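FOKI restriction endonuclease (Planomicrobium okeanokoites, PDB 2FOK) recognises a specific DNA sequence and, as a type IIS restriction endonuclease, hydrolyses the duplex outside that site through a separate metal-dependent cleavage domain. Local coordinates at residues Ala90-Gln95 / Gly100-Trp105; Tyr66-Leu71 / Ser106-Leu111. One frame throughout, in Å; residues are numbered along the deposited sequence.

How the contacts relate
Both contacts lie in the first helix-turn-helix-like subdomain of the DNA-recognition part of the enzyme, remote in sequence from the cleavage domain. Contact 2 packs the short helix 68-72 against helix 104-116; contact 1 lies within the chain that joins those two helices and describes the turn by which helix 87-91 hands over to helix 104-116. Their centres are about 11 Å apart. They meet where Ile102 CD1 of contact 1 lies 3.1 Å from Ser107 OG of contact 2. Helix 104-116 is common to both: its N-cap, Asp103, belongs to contact 1, while its next turns supply Asp108 and Leu111 to contact 2.

Contact 1: residues Ala90-Gln95 / Gly100-Trp105; sequences ATIADQ and GYIDNW
The link between helix 87-91 and helix 104-116 in the first recognition subdomain is a loop that folds back on itself, bringing Ala93 beside Tyr101 with their CA atoms 4.2 Å apart. Ile92, the first residue to leave the helix, turns its carbonyl toward the returning chain, and Tyr101 CA makes a CA-H...O contact of 3.2 Å with Ile92 O. Alongside this contact the two isoleucines pack branch on branch, with Ile92 CG2 3.7 Å from Ile102 CG2. A chi1 of -66° sets Ile92 CG1 beside the backbone N and leaves CG2, on the far side from that N, to meet Ile102; the side chain also packs on Asn19, Arg22 and Val23 of helix 17-24. At the outer end, Asp94 reaches back over the loop: its OD2 accepts a hydrogen bond from Lys99 N and a weak one, 3.3 Å, from Gly100 N. Cutting Asp94 back to an alanine is likely to leave these two amides without their common acceptor and the base of the loop freer to shift. Gly100 has a positive phi, 101°, where a CB would be jammed against the preceding carbonyl oxygen. Past Ile102, Trp105 N donates to OD2 of the N-cap Asp103 over 2.9 Å, approaching from 36° out of the carboxylate plane.

Contact 2: residues Tyr66-Leu71 / Ser106-Leu111; sequences YTYKEL and SSDGFL
Leu111 of helix 104-116 points toward helix 68-72 and divides its two methyls between Leu71 and Tyr68. The close-packed part lies at the leucine pair, both residues buried: Leu71 CD1 and Leu111 CD1 are 3.7 Å apart, the side chains crossing at about a right angle. With CG anti to the backbone N (chi1 179°), Leu111 extends away from its own helix toward helix 68-72. Its other methyl, CD2, comes obliquely to the phenol end of Tyr68, 3.6 Å from Tyr68 CZ. Phe129 of strand 128-131 touches both leucines and Ile88 touches Leu71, continuing the apolar core. The more open, polar margin is partly exposed at Asp108 but held by one short hydrogen bond: Asp108 OD1 receives Tyr68 OH on its syn lone pair over 2.6 Å. This oxygen sits at the ring edge, near the ring plane, with ring and carboxylate turned 43° from each other. Arg6 adds a cation-pi contact to the ring. Thr67 and Glu70 set the start of the short helix through a capping box: Glu70 N donates to Thr67 OG1 at 3.3 Å, and Thr67 N to Glu70 OE1. The short helix 68-72 and the longer helix 104-116 closing on a common apolar core, beside a small antiparallel sheet, are consistent with a winged-helix-like member of the helix-turn-helix clan.

Contact 1: residues Ala90-Gln95 / Gly100-Trp105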
loop_
_atom_site.group_PDB
_atom_site.type_symbol
_atom_site.label_atom_id
_atom_site.label_comp_id
_atom_site.label_asym_id
_atom_site.label_seq_id
_atom_site.Cartn_x
_atom_site.Cartn_y
_atom_site.Cartn_z
ATOM N N ALA A 90 -10.435 -21.176 16.777
ATOM C CA ALA A 90 -11.359 -21.585 17.833
ATOM C C ALA A 90 -11.540 -20.651 19.031
ATOM O O ALA A 90 -12.537 -20.761 19.747
ATOM C CB ALA A 90 -10.980 -22.980 18.335
ATOM N N THR A 91 -10.596 -19.748 19.281
ATOM C CA THR A 91 -10.753 -18.858 20.432
ATOM C C THR A 91 -11.551 -17.615 20.082
ATOM O O THR A 91 -11.963 -16.855 20.966
ATOM C CB THR A 91 -9.386 -18.442 21.057
ATOM O OG1 THR A 91 -9.057 -17.106 20.674
ATOM C CG2 THR A 91 -8.284 -19.374 20.625
ATOM N N ILE A 92 -11.794 -17.420 18.793
ATOM C CA ILE A 92 -12.553 -16.264 18.340
ATOM C C ILE A 92 -13.762 -16.688 17.507
ATOM O O ILE A 92 -13.611 -17.352 16.481
ATOM C CB ILE A 92 -11.680 -15.319 17.485
ATOM C CG1 ILE A 92 -10.574 -14.682 18.341
ATOM C CG2 ILE A 92 -12.565 -14.266 16.817
ATOM C CD1 ILE A 92 -11.034 -14.147 19.690
ATOM N N ALA A 93 -14.955 -16.292 17.951
ATOM C CA ALA A 93 -16.198 -16.613 17.250
ATOM C C ALA A 93 -16.440 -15.619 16.126
ATOM O O ALA A 93 -15.866 -14.530 16.117
ATOM C CB ALA A 93 -17.367 -16.587 18.221
ATOM N N ASP A 94 -17.301 -15.994 15.183
ATOM C CA ASP A 94 -17.620 -15.149 14.037
ATOM C C ASP A 94 -18.597 -14.009 14.340
ATOM O O ASP A 94 -19.129 -13.905 15.448
ATOM C CB ASP A 94 -18.166 -16.007 12.896
ATOM C CG ASP A 94 -19.177 -17.034 13.367
ATOM O OD1 ASP A 94 -19.687 -16.894 14.501
ATOM O OD2 ASP A 94 -19.463 -17.979 12.597
ATOM N N GLN A 95 -18.826 -13.158 13.342
ATOM C CA GLN A 95 -19.714 -12.004 13.489
ATOM C C GLN A 95 -21.164 -12.298 13.122
ATOM O O GLN A 95 -21.876 -11.417 12.632
ATOM C CB GLN A 95 -19.196 -10.846 12.645
ATOM N N GLY A 100 -19.006 -20.400 14.844
ATOM C CA GLY A 100 -18.496 -20.441 16.202
ATOM C C GLY A 100 -16.988 -20.258 16.204
ATOM O O GLY A 100 -16.331 -20.345 17.243
ATOM N N TYR A 101 -16.436 -20.007 15.022
ATOM C CA TYR A 101 -15.008 -19.803 14.875
ATOM C C TYR A 101 -14.754 -18.954 13.633
ATOM O O TYR A 101 -15.656 -18.769 12.807
ATOM C CB TYR A 101 -14.293 -21.153 14.771
ATOM C CG TYR A 101 -14.754 -22.031 13.632
ATOM C CD1 TYR A 101 -14.258 -21.851 12.342
ATOM C CD2 TYR A 101 -15.680 -23.054 13.846
ATOM C CE1 TYR A 101 -14.671 -22.666 11.291
ATOM C CE2 TYR A 101 -16.103 -23.878 12.802
ATOM C CZ TYR A 101 -15.595 -23.678 11.528
ATOM O OH TYR A 101 -16.018 -24.482 10.490
ATOM N N ILE A 102 -13.531 -18.432 13.510
ATOM C CA ILE A 102 -13.158 -17.589 12.371
ATOM C C ILE A 102 -12.258 -18.333 11.390
ATOM O O ILE A 102 -11.680 -19.360 11.728
ATOM C CB ILE A 102 -12.428 -16.310 12.827
ATOM C CG1 ILE A 102 -11.416 -16.646 13.923
ATOM C CG2 ILE A 102 -13.437 -15.296 13.332
ATOM C CD1 ILE A 102 -10.142 -15.850 13.842
ATOM N N ASP A 103 -12.147 -17.803 10.177
ATOM C CA ASP A 103 -11.342 -18.405 9.124
ATOM C C ASP A 103 -9.843 -18.163 9.291
ATOM O O ASP A 103 -9.412 -17.467 10.209
ATOM C CB ASP A 103 -11.806 -17.877 7.765
ATOM C CG ASP A 103 -11.737 -16.366 7.672
ATOM O OD1 ASP A 103 -12.662 -15.688 8.173
ATOM O OD2 ASP A 103 -10.752 -15.854 7.098
ATOM N N ASN A 104 -9.057 -18.742 8.387
ATOM C CA ASN A 104 -7.602 -18.622 8.414
ATOM C C ASN A 104 -7.080 -17.269 7.938
ATOM O O ASN A 104 -5.880 -17.012 7.989
ATOM C CB ASN A 104 -6.967 -19.735 7.568
ATOM C CG ASN A 104 -7.299 -19.615 6.085
ATOM O OD1 ASN A 104 -8.473 -19.601 5.689
ATOM N ND2 ASN A 104 -6.262 -19.530 5.255
ATOM N N TRP A 105 -7.969 -16.401 7.476
ATOM C CA TRP A 105 -7.547 -15.088 7.012
ATOM C C TRP A 105 -7.634 -14.091 8.158
ATOM O O TRP A 105 -6.703 -13.318 8.392
ATOM C CB TRP A 105 -8.415 -14.631 5.837
ATOM C CG TRP A 105 -8.073 -15.313 4.546
ATOM C CD1 TRP A 105 -8.942 -15.902 3.674
ATOM C CD2 TRP A 105 -6.762 -15.510 3.998
ATOM N NE1 TRP A 105 -8.258 -16.455 2.616
ATOM C CE2 TRP A 105 -6.918 -16.230 2.790
ATOM C CE3 TRP A 105 -5.471 -15.149 4.410
ATOM C CZ2 TRP A 105 -5.831 -16.595 1.989
ATOM C CZ3 TRP A 105 -4.389 -15.514 3.614
ATOM C CH2 TRP A 105 -4.578 -16.232 2.415
#

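Contact 2: residues Tyr66-Leu71 / Ser106-Leu111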
loop_
_atom_site.group_PDB
_atom_site.type_symbol
_atom_site.label_atom_id
_atom_site.label_comp_id
_atom_site.label_asym_id
_atom_site.label_seq_id
_atom_site.Cartn_x
_atom_site.Cartn_y
_atom_site.Cartn_z
ATOM N N TYR A 66 3.800 -22.001 20.111
ATOM C CA TYR A 66 2.927 -22.474 19.034
ATOM C C TYR A 66 3.528 -22.121 17.680
ATOM O O TYR A 66 4.087 -21.042 17.513
ATOM C CB TYR A 66 1.529 -21.831 19.134
ATOM C CG TYR A 66 0.811 -21.966 20.470
ATOM C CD1 TYR A 66 0.594 -23.214 21.057
ATOM C CD2 TYR A 66 0.318 -20.844 21.130
ATOM C CE1 TYR A 66 -0.101 -23.338 22.274
ATOM C CE2 TYR A 66 -0.376 -20.957 22.344
ATOM C CZ TYR A 66 -0.580 -22.204 22.906
ATOM O OH TYR A 66 -1.253 -22.309 24.105
ATOM N N THR A 67 3.414 -23.029 16.715
ATOM C CA THR A 67 3.939 -22.777 15.376
ATOM C C THR A 67 2.881 -22.021 14.600
ATOM O O THR A 67 1.710 -22.001 14.984
ATOM C CB THR A 67 4.238 -24.078 14.601
ATOM O OG1 THR A 67 3.011 -24.753 14.319
ATOM C CG2 THR A 67 5.146 -24.994 15.400
ATOM N N TYR A 68 3.290 -21.406 13.500
ATOM C CA TYR A 68 2.363 -20.647 12.675
ATOM C C TYR A 68 1.127 -21.476 12.341
ATOM O O TYR A 68 0.000 -21.027 12.537
ATOM C CB TYR A 68 3.048 -20.210 11.379
ATOM C CG TYR A 68 2.562 -18.879 10.853
ATOM C CD1 TYR A 68 1.332 -18.773 10.193
ATOM C CD2 TYR A 68 3.332 -17.727 11.009
ATOM C CE1 TYR A 68 0.880 -17.543 9.700
ATOM C CE2 TYR A 68 2.895 -16.496 10.523
ATOM C CZ TYR A 68 1.668 -16.411 9.871
ATOM O OH TYR A 68 1.238 -15.196 9.399
ATOM N N LYS A 69 1.350 -22.694 11.849
ATOM C CA LYS A 69 0.263 -23.588 11.478
ATOM C C LYS A 69 -0.716 -23.856 12.617
ATOM O O LYS A 69 -1.918 -23.648 12.472
ATOM C CB LYS A 69 0.825 -24.911 10.959
ATOM C CG LYS A 69 -0.245 -25.842 10.429
ATOM C CD LYS A 69 0.261 -26.731 9.320
ATOM C CE LYS A 69 -0.886 -27.533 8.712
ATOM N NZ LYS A 69 -2.228 -27.105 9.226
ATOM N N GLU A 70 -0.206 -24.313 13.751
ATOM C CA GLU A 70 -1.059 -24.605 14.906
ATOM C C GLU A 70 -2.021 -23.451 15.239
ATOM O O GLU A 70 -3.155 -23.677 15.656
ATOM C CB GLU A 70 -0.188 -24.921 16.131
ATOM C CG GLU A 70 0.422 -26.314 16.139
ATOM C CD GLU A 70 1.766 -26.361 16.856
ATOM O OE1 GLU A 70 2.090 -25.403 17.588
ATOM O OE2 GLU A 70 2.502 -27.355 16.692
ATOM N N LEU A 71 -1.558 -22.217 15.053
ATOM C CA LEU A 71 -2.365 -21.026 15.331
ATOM C C LEU A 71 -3.323 -20.624 14.202
ATOM O O LEU A 71 -4.482 -20.316 14.445
ATOM C CB LEU A 71 -1.452 -19.832 15.623
ATOM C CG LEU A 71 -0.825 -19.697 17.015
ATOM C CD1 LEU A 71 0.491 -18.920 16.925
ATOM C CD2 LEU A 71 -1.793 -18.983 17.921
ATOM N N SER A 106 -8.753 -14.108 8.871
ATOM C CA SER A 106 -8.940 -13.211 10.008
ATOM C C SER A 106 -8.044 -13.647 11.174
ATOM O O SER A 106 -7.624 -12.829 11.994
ATOM C CB SER A 106 -10.405 -13.217 10.448
ATOM O OG SER A 106 -11.251 -13.592 9.375
ATOM N N SER A 107 -7.752 -14.940 11.246
ATOM C CA SER A 107 -6.901 -15.465 12.304
ATOM C C SER A 107 -5.520 -14.836 12.128
ATOM O O SER A 107 -4.880 -14.416 13.089
ATOM C CB SER A 107 -6.791 -16.993 12.194
ATOM O OG SER A 107 -8.000 -17.640 12.559
ATOM N N ASP A 108 -5.085 -14.762 10.876
ATOM C CA ASP A 108 -3.791 -14.197 10.535
ATOM C C ASP A 108 -3.689 -12.708 10.859
ATOM O O ASP A 108 -2.639 -12.240 11.276
ATOM C CB ASP A 108 -3.512 -14.418 9.052
ATOM C CG ASP A 108 -2.045 -14.375 8.731
ATOM O OD1 ASP A 108 -1.307 -15.262 9.214
ATOM O OD2 ASP A 108 -1.628 -13.454 7.999
ATOM N N GLY A 109 -4.769 -11.956 10.664
ATOM C CA GLY A 109 -4.711 -10.541 10.971
ATOM C C GLY A 109 -4.440 -10.370 12.458
ATOM O O GLY A 109 -3.601 -9.568 12.862
ATOM N N PHE A 110 -5.162 -11.145 13.265
ATOM C CA PHE A 110 -5.039 -11.127 14.716
ATOM C C PHE A 110 -3.635 -11.545 15.153
ATOM O O PHE A 110 -3.104 -11.025 16.127
ATOM C CB PHE A 110 -6.073 -12.075 15.337
ATOM C CG PHE A 110 -7.405 -11.431 15.612
ATOM C CD1 PHE A 110 -7.512 -10.378 16.517
ATOM C CD2 PHE A 110 -8.552 -11.872 14.961
ATOM C CE1 PHE A 110 -8.743 -9.774 16.769
ATOM C CE2 PHE A 110 -9.778 -11.277 15.206
ATOM C CZ PHE A 110 -9.875 -10.222 16.116
ATOM N N LEU A 111 -3.045 -12.503 14.448
ATOM C CA LEU A 111 -1.690 -12.946 14.778
ATOM C C LEU A 111 -0.729 -11.793 14.465
ATOM O O LEU A 111 0.143 -11.442 15.269
ATOM C CB LEU A 111 -1.324 -14.187 13.946
ATOM C CG LEU A 111 0.069 -14.805 14.126
ATOM C CD1 LEU A 111 -0.058 -16.269 14.462
ATOM C CD2 LEU A 111 0.884 -14.632 12.863
#